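Local structure of MATE family efflux transporter (Vibrio cholerae, 6IDP) at residues 279-283 / 316-321; 356-362 / 414-419. The protein probably exports drugs and other compounds across the bacterial membrane as a MATE-family multidrug transporter, with conformational changes that depend on H+. Residues are numbered along the deposited sequence.

In the fold
Both contacts lie in the C-terminal lobe of the MATE fold, with centres about 12 Å apart. Contact 1 closes in sequence before contact 2 opens, yet they touch: helix 360-375 packs on both segments of contact 1. Leu280 CD2 lies 3.4 Å from Leu360 O, Val317 CG1 lies 3.5 Å from Gly361 O, and Ala279 CB sits 3.8 Å from Leu360 CD1. Gly361 brings its backbone close to helix 303-330 of contact 1, its CA 3.5 Å from Gln321 CB. Each contact includes a break between two helices, at Leu280 and around Pro357, and monoolein chains line both, OLC N and P at contact 1 and OLC F at contact 2.

Contact 1 (279-283 / 316-321); sequences ALVAV and FVLGFQ. With OLC ((2R)-2,3-dihydroxypropyl (9Z)-octadec-9-enoate), chain P; OLC ((2R)-2,3-dihydroxypropyl (9Z)-octadec-9-enoate), chain N.
This is a buried antiparallel helix-helix packing at a kink in a membrane helix of the MATE fold, where the junction of helices 263-279 and 281-299 meets the next helix in sequence, 303-330. Ala279 ends the first helix; Leu280 leaves helical geometry at phi/psi -108/19 and serves as N-cap position of the helix that starts at Val281. The partner 316-321 is regular helix, with Phe320 N hydrogen-bonded to Phe316 O at 2.7 Å and Gln321 N to Val317 O at 3.0 Å. Register pairs Ala279 with Gln321 (CA to CA 7.5 Å) and Val283 with Val317 (CA to CA 6.6 Å). Gln321 (m, m) has the most surface covered, its amide end filling the space by the kink beside Ala279 and Val283, with CD 3.9 Å from Leu280 CD2 (Leu280 m, t). Both phenylalanines are chi1 t and meet Ala282, whose CB is 3.6 Å from Phe320 CE2 and, at the ring edge, 4.2 Å from Phe316 CE2. Lipid tails continue this apolar layer: OLC P lies over one face of Phe316, C13 to CD1 3.6 Å, and OLC N meets the edge of Phe320, C13 to CZ 3.8 Å. Val281, pointing sideways and without contact to the partner, packs on Leu22, Val25 and Met29 of helix 5-39, joining the two repeats. At the Val283-Val317 end the valines (both t) meet, CG2 to CG2 4.0 Å.

Contact 2 (356-362 / 414-419); sequences VPISLGA and ALVGNI. With OLC ((2R)-2,3-dihydroxypropyl (9Z)-octadec-9-enoate), chain F.
Asn418, Ser359 and Leu415 bury the most surface in this parallel packing of two C-terminal-lobe membrane helices of the MATE fold, one interrupted around Pro357 and the other 379-435, tied by a Ser-Asn hydrogen bond. Residues 356-358 have helical torsions without regular bonding, and helix resumes at Leu360. Asn418 ND2 (chi1 m) donates to Ser359 OG (p) at 3.0 Å, nearly straight at 172°, and that OG donates to Val356 O at 2.7 Å, which also accepts Ser359 N at 2.8 Å. Leu415 (t, p) covers the apolar side, its CD1 3.5 Å from Ser359 CB and 3.6 Å from Ile358 CG2. CA to CA, Val356-Leu415 is 5.2 Å and Ala362-Ile419 5.1 Å; at the latter the small Ala362 side chain permits the approach, its CB 3.5 Å from Asn418 O. OLC F C18 lies 3.6 Å from Gly361 CA, in the space a CB would take. Arg389 hydrogen-bonds to Asn418 OD1, Tyr394 packs on Ala414 and Asn418, and helices 263-279 (Glu276, Ala279) and 303-330 (Gln321, Leu322, Ala325) flank the broken helix.

Contact 1 (279-283 / 316-321)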
ATOM      1  N   ALA A 279      13.490  -1.032   1.716  1.00 23.11           N
ATOM      2  CA  ALA A 279      14.250  -1.579   0.595  1.00 29.58           C
ATOM      3  C   ALA A 279      13.380  -1.744  -0.649  1.00 32.89           C
ATOM      4  O   ALA A 279      13.887  -1.768  -1.771  1.00 33.94           O
ATOM      5  CB  ALA A 279      14.878  -2.914   0.978  1.00 26.31           C
ATOM      6  N   LEU A 280      12.070  -1.847  -0.444  1.00 28.01           N
ATOM      7  CA  LEU A 280      11.131  -2.075  -1.538  1.00 28.95           C
ATOM      8  C   LEU A 280      10.293  -0.839  -1.861  1.00 31.79           C
ATOM      9  O   LEU A 280       9.239  -0.949  -2.487  1.00 29.82           O
ATOM     10  CB  LEU A 280      10.205  -3.248  -1.203  1.00 29.84           C
ATOM     11  CG  LEU A 280      10.750  -4.668  -1.381  1.00 30.12           C
ATOM     12  CD1 LEU A 280       9.856  -5.668  -0.666  1.00 36.12           C
ATOM     13  CD2 LEU A 280      10.875  -5.025  -2.859  1.00 22.60           C
ATOM     14  N   VAL A 281      10.757   0.332  -1.438  1.00 28.04           N
ATOM     15  CA  VAL A 281       9.970   1.546  -1.614  1.00 31.12           C
ATOM     16  C   VAL A 281       9.862   1.946  -3.090  1.00 27.83           C
ATOM     17  O   VAL A 281       8.858   2.523  -3.504  1.00 31.92           O
ATOM     18  CB  VAL A 281      10.553   2.723  -0.781  1.00 37.06           C
ATOM     19  CG1 VAL A 281      11.909   3.156  -1.314  1.00 40.63           C
ATOM     20  CG2 VAL A 281       9.579   3.892  -0.749  1.00 37.57           C
ATOM     21  N   ALA A 282      10.872   1.621  -3.890  1.00 23.59           N
ATOM     22  CA  ALA A 282      10.823   1.943  -5.314  1.00 31.27           C
ATOM     23  C   ALA A 282       9.840   1.028  -6.033  1.00 34.38           C
ATOM     24  O   ALA A 282       9.148   1.452  -6.963  1.00 34.70           O
ATOM     25  CB  ALA A 282      12.199   1.839  -5.941  1.00 29.26           C
ATOM     26  N   VAL A 283       9.784  -0.230  -5.604  1.00 27.33           N
ATOM     27  CA  VAL A 283       8.835  -1.174  -6.173  1.00 28.39           C
ATOM     28  C   VAL A 283       7.421  -0.747  -5.789  1.00 37.44           C
ATOM     29  O   VAL A 283       6.503  -0.778  -6.615  1.00 32.46           O
ATOM     30  CB  VAL A 283       9.104  -2.613  -5.701  1.00 29.26           C
ATOM     31  CG1 VAL A 283       8.097  -3.572  -6.311  1.00 33.62           C
ATOM     32  CG2 VAL A 283      10.519  -3.032  -6.068  1.00 25.19           C
ATOM     33  N   PHE A 316      14.269  -3.545 -14.043  1.00 29.21           N
ATOM     34  CA  PHE A 316      14.671  -2.580 -13.031  1.00 31.86           C
ATOM     35  C   PHE A 316      14.587  -3.188 -11.635  1.00 30.92           C
ATOM     36  O   PHE A 316      15.538  -3.109 -10.864  1.00 32.12           O
ATOM     37  CB  PHE A 316      13.815  -1.313 -13.097  1.00 29.38           C
ATOM     38  CG  PHE A 316      14.027  -0.385 -11.933  1.00 29.00           C
ATOM     39  CD1 PHE A 316      15.114   0.475 -11.902  1.00 34.59           C
ATOM     40  CD2 PHE A 316      13.150  -0.384 -10.863  1.00 32.63           C
ATOM     41  CE1 PHE A 316      15.316   1.323 -10.824  1.00 34.01           C
ATOM     42  CE2 PHE A 316      13.348   0.464  -9.779  1.00 35.16           C
ATOM     43  CZ  PHE A 316      14.431   1.317  -9.763  1.00 25.66           C
ATOM     44  N   VAL A 317      13.446  -3.796 -11.321  1.00 29.35           N
ATOM     45  CA  VAL A 317      13.214  -4.371 -10.000  1.00 30.24           C
ATOM     46  C   VAL A 317      14.274  -5.403  -9.625  1.00 32.47           C
ATOM     47  O   VAL A 317      14.843  -5.348  -8.535  1.00 31.07           O
ATOM     48  CB  VAL A 317      11.820  -5.020  -9.913  1.00 26.00           C
ATOM     49  CG1 VAL A 317      11.700  -5.861  -8.651  1.00 21.76           C
ATOM     50  CG2 VAL A 317      10.740  -3.950  -9.950  1.00 27.05           C
ATOM     51  N   LEU A 318      14.547  -6.335 -10.533  1.00 31.09           N
ATOM     52  CA  LEU A 318      15.564  -7.354 -10.299  1.00 33.53           C
ATOM     53  C   LEU A 318      16.947  -6.741 -10.100  1.00 37.58           C
ATOM     54  O   LEU A 318      17.664  -7.104  -9.169  1.00 34.68           O
ATOM     55  CB  LEU A 318      15.596  -8.349 -11.461  1.00 30.51           C
ATOM     56  CG  LEU A 318      14.357  -9.237 -11.542  1.00 29.13           C
ATOM     57  CD1 LEU A 318      14.453 -10.195 -12.717  1.00 29.38           C
ATOM     58  CD2 LEU A 318      14.186  -9.991 -10.235  1.00 25.06           C
ATOM     59  N   GLY A 319      17.314  -5.809 -10.973  1.00 33.98           N
ATOM     60  CA  GLY A 319      18.610  -5.162 -10.886  1.00 33.38           C
ATOM     61  C   GLY A 319      18.765  -4.290  -9.652  1.00 33.55           C
ATOM     62  O   GLY A 319      19.771  -4.363  -8.949  1.00 33.23           O
ATOM     63  N   PHE A 320      17.756  -3.470  -9.389  1.00 31.52           N
ATOM     64  CA  PHE A 320      17.786  -2.512  -8.289  1.00 29.55           C
ATOM     65  C   PHE A 320      17.828  -3.203  -6.923  1.00 31.85           C
ATOM     66  O   PHE A 320      18.604  -2.812  -6.048  1.00 27.28           O
ATOM     67  CB  PHE A 320      16.572  -1.582  -8.390  1.00 30.70           C
ATOM     68  CG  PHE A 320      16.561  -0.465  -7.389  1.00 31.90           C
ATOM     69  CD1 PHE A 320      17.480   0.570  -7.468  1.00 33.92           C
ATOM     70  CD2 PHE A 320      15.601  -0.430  -6.391  1.00 32.89           C
ATOM     71  CE1 PHE A 320      17.456   1.608  -6.549  1.00 37.51           C
ATOM     72  CE2 PHE A 320      15.569   0.604  -5.472  1.00 35.97           C
ATOM     73  CZ  PHE A 320      16.498   1.624  -5.550  1.00 39.31           C
ATOM     74  N   GLN A 321      17.007  -4.234  -6.743  1.00 28.08           N
ATOM     75  CA  GLN A 321      16.995  -4.964  -5.479  1.00 26.70           C
ATOM     76  C   GLN A 321      18.244  -5.833  -5.301  1.00 24.97           C
ATOM     77  O   GLN A 321      18.609  -6.167  -4.178  1.00 23.69           O
ATOM     78  CB  GLN A 321      15.733  -5.829  -5.362  1.00 30.09           C
ATOM     79  CG  GLN A 321      14.414  -5.059  -5.463  1.00 31.08           C
ATOM     80  CD  GLN A 321      14.284  -3.951  -4.435  1.00 32.98           C
ATOM     81  OE1 GLN A 321      14.705  -4.098  -3.286  1.00 29.13           O
ATOM     82  NE2 GLN A 321      13.699  -2.830  -4.848  1.00 29.03           N
TER
HETATM   83  C18 OLC P 515      12.388   6.008  -9.273  1.00 56.72           C
HETATM   84  C10 OLC P 515      14.815   2.955 -15.547  1.00 68.99           C
HETATM   85  C9  OLC P 515      15.741   3.516 -16.356  1.00 68.38           C
HETATM   86  C17 OLC P 515      13.177   4.761  -9.611  1.00 52.23           C
HETATM   87  C11 OLC P 515      13.353   3.334 -15.664  1.00 67.75           C
HETATM   88  C8  OLC P 515      15.344   4.535 -17.405  1.00 63.73           C
HETATM   89  C16 OLC P 515      13.106   4.500 -11.102  1.00 45.49           C
HETATM   90  C12 OLC P 515      12.492   2.362 -14.884  1.00 61.89           C
HETATM   91  C7  OLC P 515      16.551   5.355 -17.810  1.00 61.84           C
HETATM   92  C15 OLC P 515      11.788   3.842 -11.443  1.00 37.86           C
HETATM   93  C13 OLC P 515      12.644   2.598 -13.397  1.00 56.61           C
HETATM   94  C6  OLC P 515      17.063   4.907 -19.162  1.00 61.25           C
HETATM   95  C14 OLC P 515      11.686   3.676 -12.942  1.00 48.56           C
HETATM   96  C5  OLC P 515      16.139   5.407 -20.251  1.00 63.13           C
HETATM   97  C18 OLC N 513      18.309   0.545   1.917  1.00 58.60           C
HETATM   98  C17 OLC N 513      17.498   0.573   0.641  1.00 59.75           C
HETATM   99  C16 OLC N 513      17.097   1.999   0.331  1.00 60.78           C
HETATM  100  C12 OLC N 513      14.802   5.014  -2.808  1.00 60.03           C
HETATM  101  C15 OLC N 513      16.294   2.041  -0.951  1.00 59.86           C
HETATM  102  C13 OLC N 513      15.272   3.593  -2.586  1.00 62.02           C
HETATM  103  C14 OLC N 513      15.747   3.438  -1.158  1.00 64.49           C

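Contact 2 (356-362 / 414-419)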
ATOM      1  N   VAL A 356      17.679 -12.431   3.830  1.00 29.02           N
ATOM      2  CA  VAL A 356      16.412 -12.055   3.201  1.00 30.40           C
ATOM      3  C   VAL A 356      16.489 -11.043   2.032  1.00 31.54           C
ATOM      4  O   VAL A 356      15.800 -11.234   1.029  1.00 32.89           O
ATOM      5  CB  VAL A 356      15.433 -11.503   4.264  1.00 30.17           C
ATOM      6  CG1 VAL A 356      14.096 -11.151   3.637  1.00 33.33           C
ATOM      7  CG2 VAL A 356      15.237 -12.525   5.373  1.00 35.08           C
ATOM      8  N   PRO A 357      17.308  -9.972   2.149  1.00 31.44           N
ATOM      9  CA  PRO A 357      17.280  -8.936   1.100  1.00 27.06           C
ATOM     10  C   PRO A 357      17.506  -9.423  -0.334  1.00 29.76           C
ATOM     11  O   PRO A 357      16.979  -8.811  -1.265  1.00 24.57           O
ATOM     12  CB  PRO A 357      18.416  -7.998   1.515  1.00 27.64           C
ATOM     13  CG  PRO A 357      18.471  -8.124   2.986  1.00 30.47           C
ATOM     14  CD  PRO A 357      18.197  -9.576   3.260  1.00 25.87           C
ATOM     15  N   ILE A 358      18.267 -10.496  -0.512  1.00 28.17           N
ATOM     16  CA  ILE A 358      18.556 -10.999  -1.850  1.00 27.15           C
ATOM     17  C   ILE A 358      17.295 -11.575  -2.504  1.00 27.21           C
ATOM     18  O   ILE A 358      17.248 -11.788  -3.712  1.00 30.75           O
ATOM     19  CB  ILE A 358      19.678 -12.070  -1.812  1.00 26.79           C
ATOM     20  CG1 ILE A 358      20.175 -12.405  -3.223  1.00 35.50           C
ATOM     21  CG2 ILE A 358      19.206 -13.314  -1.087  1.00 27.78           C
ATOM     22  CD1 ILE A 358      20.671 -11.205  -4.000  1.00 24.15           C
ATOM     23  N   SER A 359      16.264 -11.801  -1.699  1.00 30.94           N
ATOM     24  CA  SER A 359      15.012 -12.358  -2.200  1.00 34.31           C
ATOM     25  C   SER A 359      13.982 -11.275  -2.510  1.00 29.50           C
ATOM     26  O   SER A 359      12.901 -11.574  -3.014  1.00 27.99           O
ATOM     27  CB  SER A 359      14.421 -13.345  -1.189  1.00 31.03           C
ATOM     28  OG  SER A 359      13.859 -12.655  -0.084  1.00 26.63           O
ATOM     29  N   LEU A 360      14.316 -10.023  -2.208  1.00 25.26           N
ATOM     30  CA  LEU A 360      13.353  -8.931  -2.344  1.00 31.15           C
ATOM     31  C   LEU A 360      13.117  -8.545  -3.809  1.00 31.07           C
ATOM     32  O   LEU A 360      12.112  -7.916  -4.137  1.00 33.60           O
ATOM     33  CB  LEU A 360      13.807  -7.710  -1.537  1.00 26.84           C
ATOM     34  CG  LEU A 360      13.867  -7.912  -0.015  1.00 29.14           C
ATOM     35  CD1 LEU A 360      14.167  -6.606   0.716  1.00 23.59           C
ATOM     36  CD2 LEU A 360      12.582  -8.548   0.517  1.00 21.19           C
ATOM     37  N   GLY A 361      14.038  -8.929  -4.685  1.00 26.61           N
ATOM     38  CA  GLY A 361      13.844  -8.739  -6.110  1.00 21.84           C
ATOM     39  C   GLY A 361      12.703  -9.608  -6.596  1.00 31.42           C
ATOM     40  O   GLY A 361      11.821  -9.151  -7.328  1.00 28.76           O
ATOM     41  N   ALA A 362      12.717 -10.867  -6.171  1.00 26.79           N
ATOM     42  CA  ALA A 362      11.671 -11.817  -6.525  1.00 24.14           C
ATOM     43  C   ALA A 362      10.333 -11.433  -5.892  1.00 28.33           C
ATOM     44  O   ALA A 362       9.281 -11.607  -6.502  1.00 27.49           O
ATOM     45  CB  ALA A 362      12.076 -13.220  -6.106  1.00 25.13           C
ATOM     46  N   ALA A 414      12.016 -17.627   4.470  1.00 26.72           N
ATOM     47  CA  ALA A 414      11.546 -16.391   3.855  1.00 28.99           C
ATOM     48  C   ALA A 414      12.235 -16.169   2.514  1.00 29.36           C
ATOM     49  O   ALA A 414      11.620 -15.703   1.556  1.00 31.17           O
ATOM     50  CB  ALA A 414      11.787 -15.207   4.780  1.00 22.31           C
ATOM     51  N   LEU A 415      13.518 -16.508   2.459  1.00 32.58           N
ATOM     52  CA  LEU A 415      14.293 -16.420   1.229  1.00 29.89           C
ATOM     53  C   LEU A 415      13.726 -17.341   0.152  1.00 27.80           C
ATOM     54  O   LEU A 415      13.461 -16.911  -0.970  1.00 28.32           O
ATOM     55  CB  LEU A 415      15.759 -16.763   1.501  1.00 30.38           C
ATOM     56  CG  LEU A 415      16.639 -17.111   0.299  1.00 33.74           C
ATOM     57  CD1 LEU A 415      16.780 -15.927  -0.632  1.00 32.90           C
ATOM     58  CD2 LEU A 415      18.002 -17.587   0.768  1.00 39.20           C
ATOM     59  N   VAL A 416      13.547 -18.611   0.503  1.00 28.15           N
ATOM     60  CA  VAL A 416      13.031 -19.597  -0.438  1.00 31.88           C
ATOM     61  C   VAL A 416      11.610 -19.249  -0.866  1.00 36.33           C
ATOM     62  O   VAL A 416      11.281 -19.292  -2.051  1.00 37.43           O
ATOM     63  CB  VAL A 416      13.054 -21.014   0.162  1.00 32.86           C
ATOM     64  CG1 VAL A 416      12.381 -22.007  -0.778  1.00 27.77           C
ATOM     65  CG2 VAL A 416      14.485 -21.436   0.455  1.00 32.70           C
ATOM     66  N   GLY A 417      10.777 -18.891   0.107  1.00 32.10           N
ATOM     67  CA  GLY A 417       9.392 -18.549  -0.152  1.00 27.62           C
ATOM     68  C   GLY A 417       9.237 -17.387  -1.113  1.00 32.75           C
ATOM     69  O   GLY A 417       8.423 -17.443  -2.036  1.00 35.53           O
ATOM     70  N   ASN A 418      10.019 -16.332  -0.902  1.00 25.83           N
ATOM     71  CA  ASN A 418       9.947 -15.150  -1.750  1.00 25.04           C
ATOM     72  C   ASN A 418      10.353 -15.445  -3.189  1.00 30.85           C
ATOM     73  O   ASN A 418       9.713 -14.980  -4.131  1.00 31.20           O
ATOM     74  CB  ASN A 418      10.822 -14.031  -1.186  1.00 25.25           C
ATOM     75  CG  ASN A 418      10.207 -13.368   0.031  1.00 26.75           C
ATOM     76  OD1 ASN A 418       9.009 -13.493   0.279  1.00 31.32           O
ATOM     77  ND2 ASN A 418      11.026 -12.653   0.794  1.00 23.85           N
ATOM     78  N   ILE A 419      11.418 -16.223  -3.350  1.00 28.94           N
ATOM     79  CA  ILE A 419      11.932 -16.563  -4.669  1.00 25.23           C
ATOM     80  C   ILE A 419      10.933 -17.403  -5.456  1.00 30.63           C
ATOM     81  O   ILE A 419      10.678 -17.137  -6.634  1.00 31.27           O
ATOM     82  CB  ILE A 419      13.266 -17.315  -4.562  1.00 26.82           C
ATOM     83  CG1 ILE A 419      14.374 -16.345  -4.152  1.00 30.01           C
ATOM     84  CG2 ILE A 419      13.613 -18.003  -5.882  1.00 25.24           C
ATOM     85  CD1 ILE A 419      15.734 -16.989  -4.025  1.00 40.64           C
TER
HETATM   86  C18 OLC F 505      17.270  -9.333  -6.948  1.00 62.60           C
HETATM   87  C10 OLC F 505      19.738  -9.162 -12.303  1.00 60.06           C
HETATM   88  C9  OLC F 505      19.275  -8.462 -13.362  1.00 56.57           C
HETATM   89  C17 OLC F 505      18.217 -10.511  -6.910  1.00 68.39           C
HETATM   90  C11 OLC F 505      19.286 -10.585 -12.039  1.00 61.27           C
HETATM   91  C8  OLC F 505      18.286  -9.071 -14.333  1.00 54.17           C
HETATM   92  C16 OLC F 505      17.639 -11.648  -7.721  1.00 66.70           C
HETATM   93  C12 OLC F 505      20.078 -11.167 -10.884  1.00 66.19           C
HETATM   94  C15 OLC F 505      18.646 -12.773  -7.801  1.00 66.20           C
HETATM   95  C13 OLC F 505      19.223 -12.163 -10.129  1.00 70.49           C
HETATM   96  C14 OLC F 505      19.769 -12.362  -8.730  1.00 68.84           C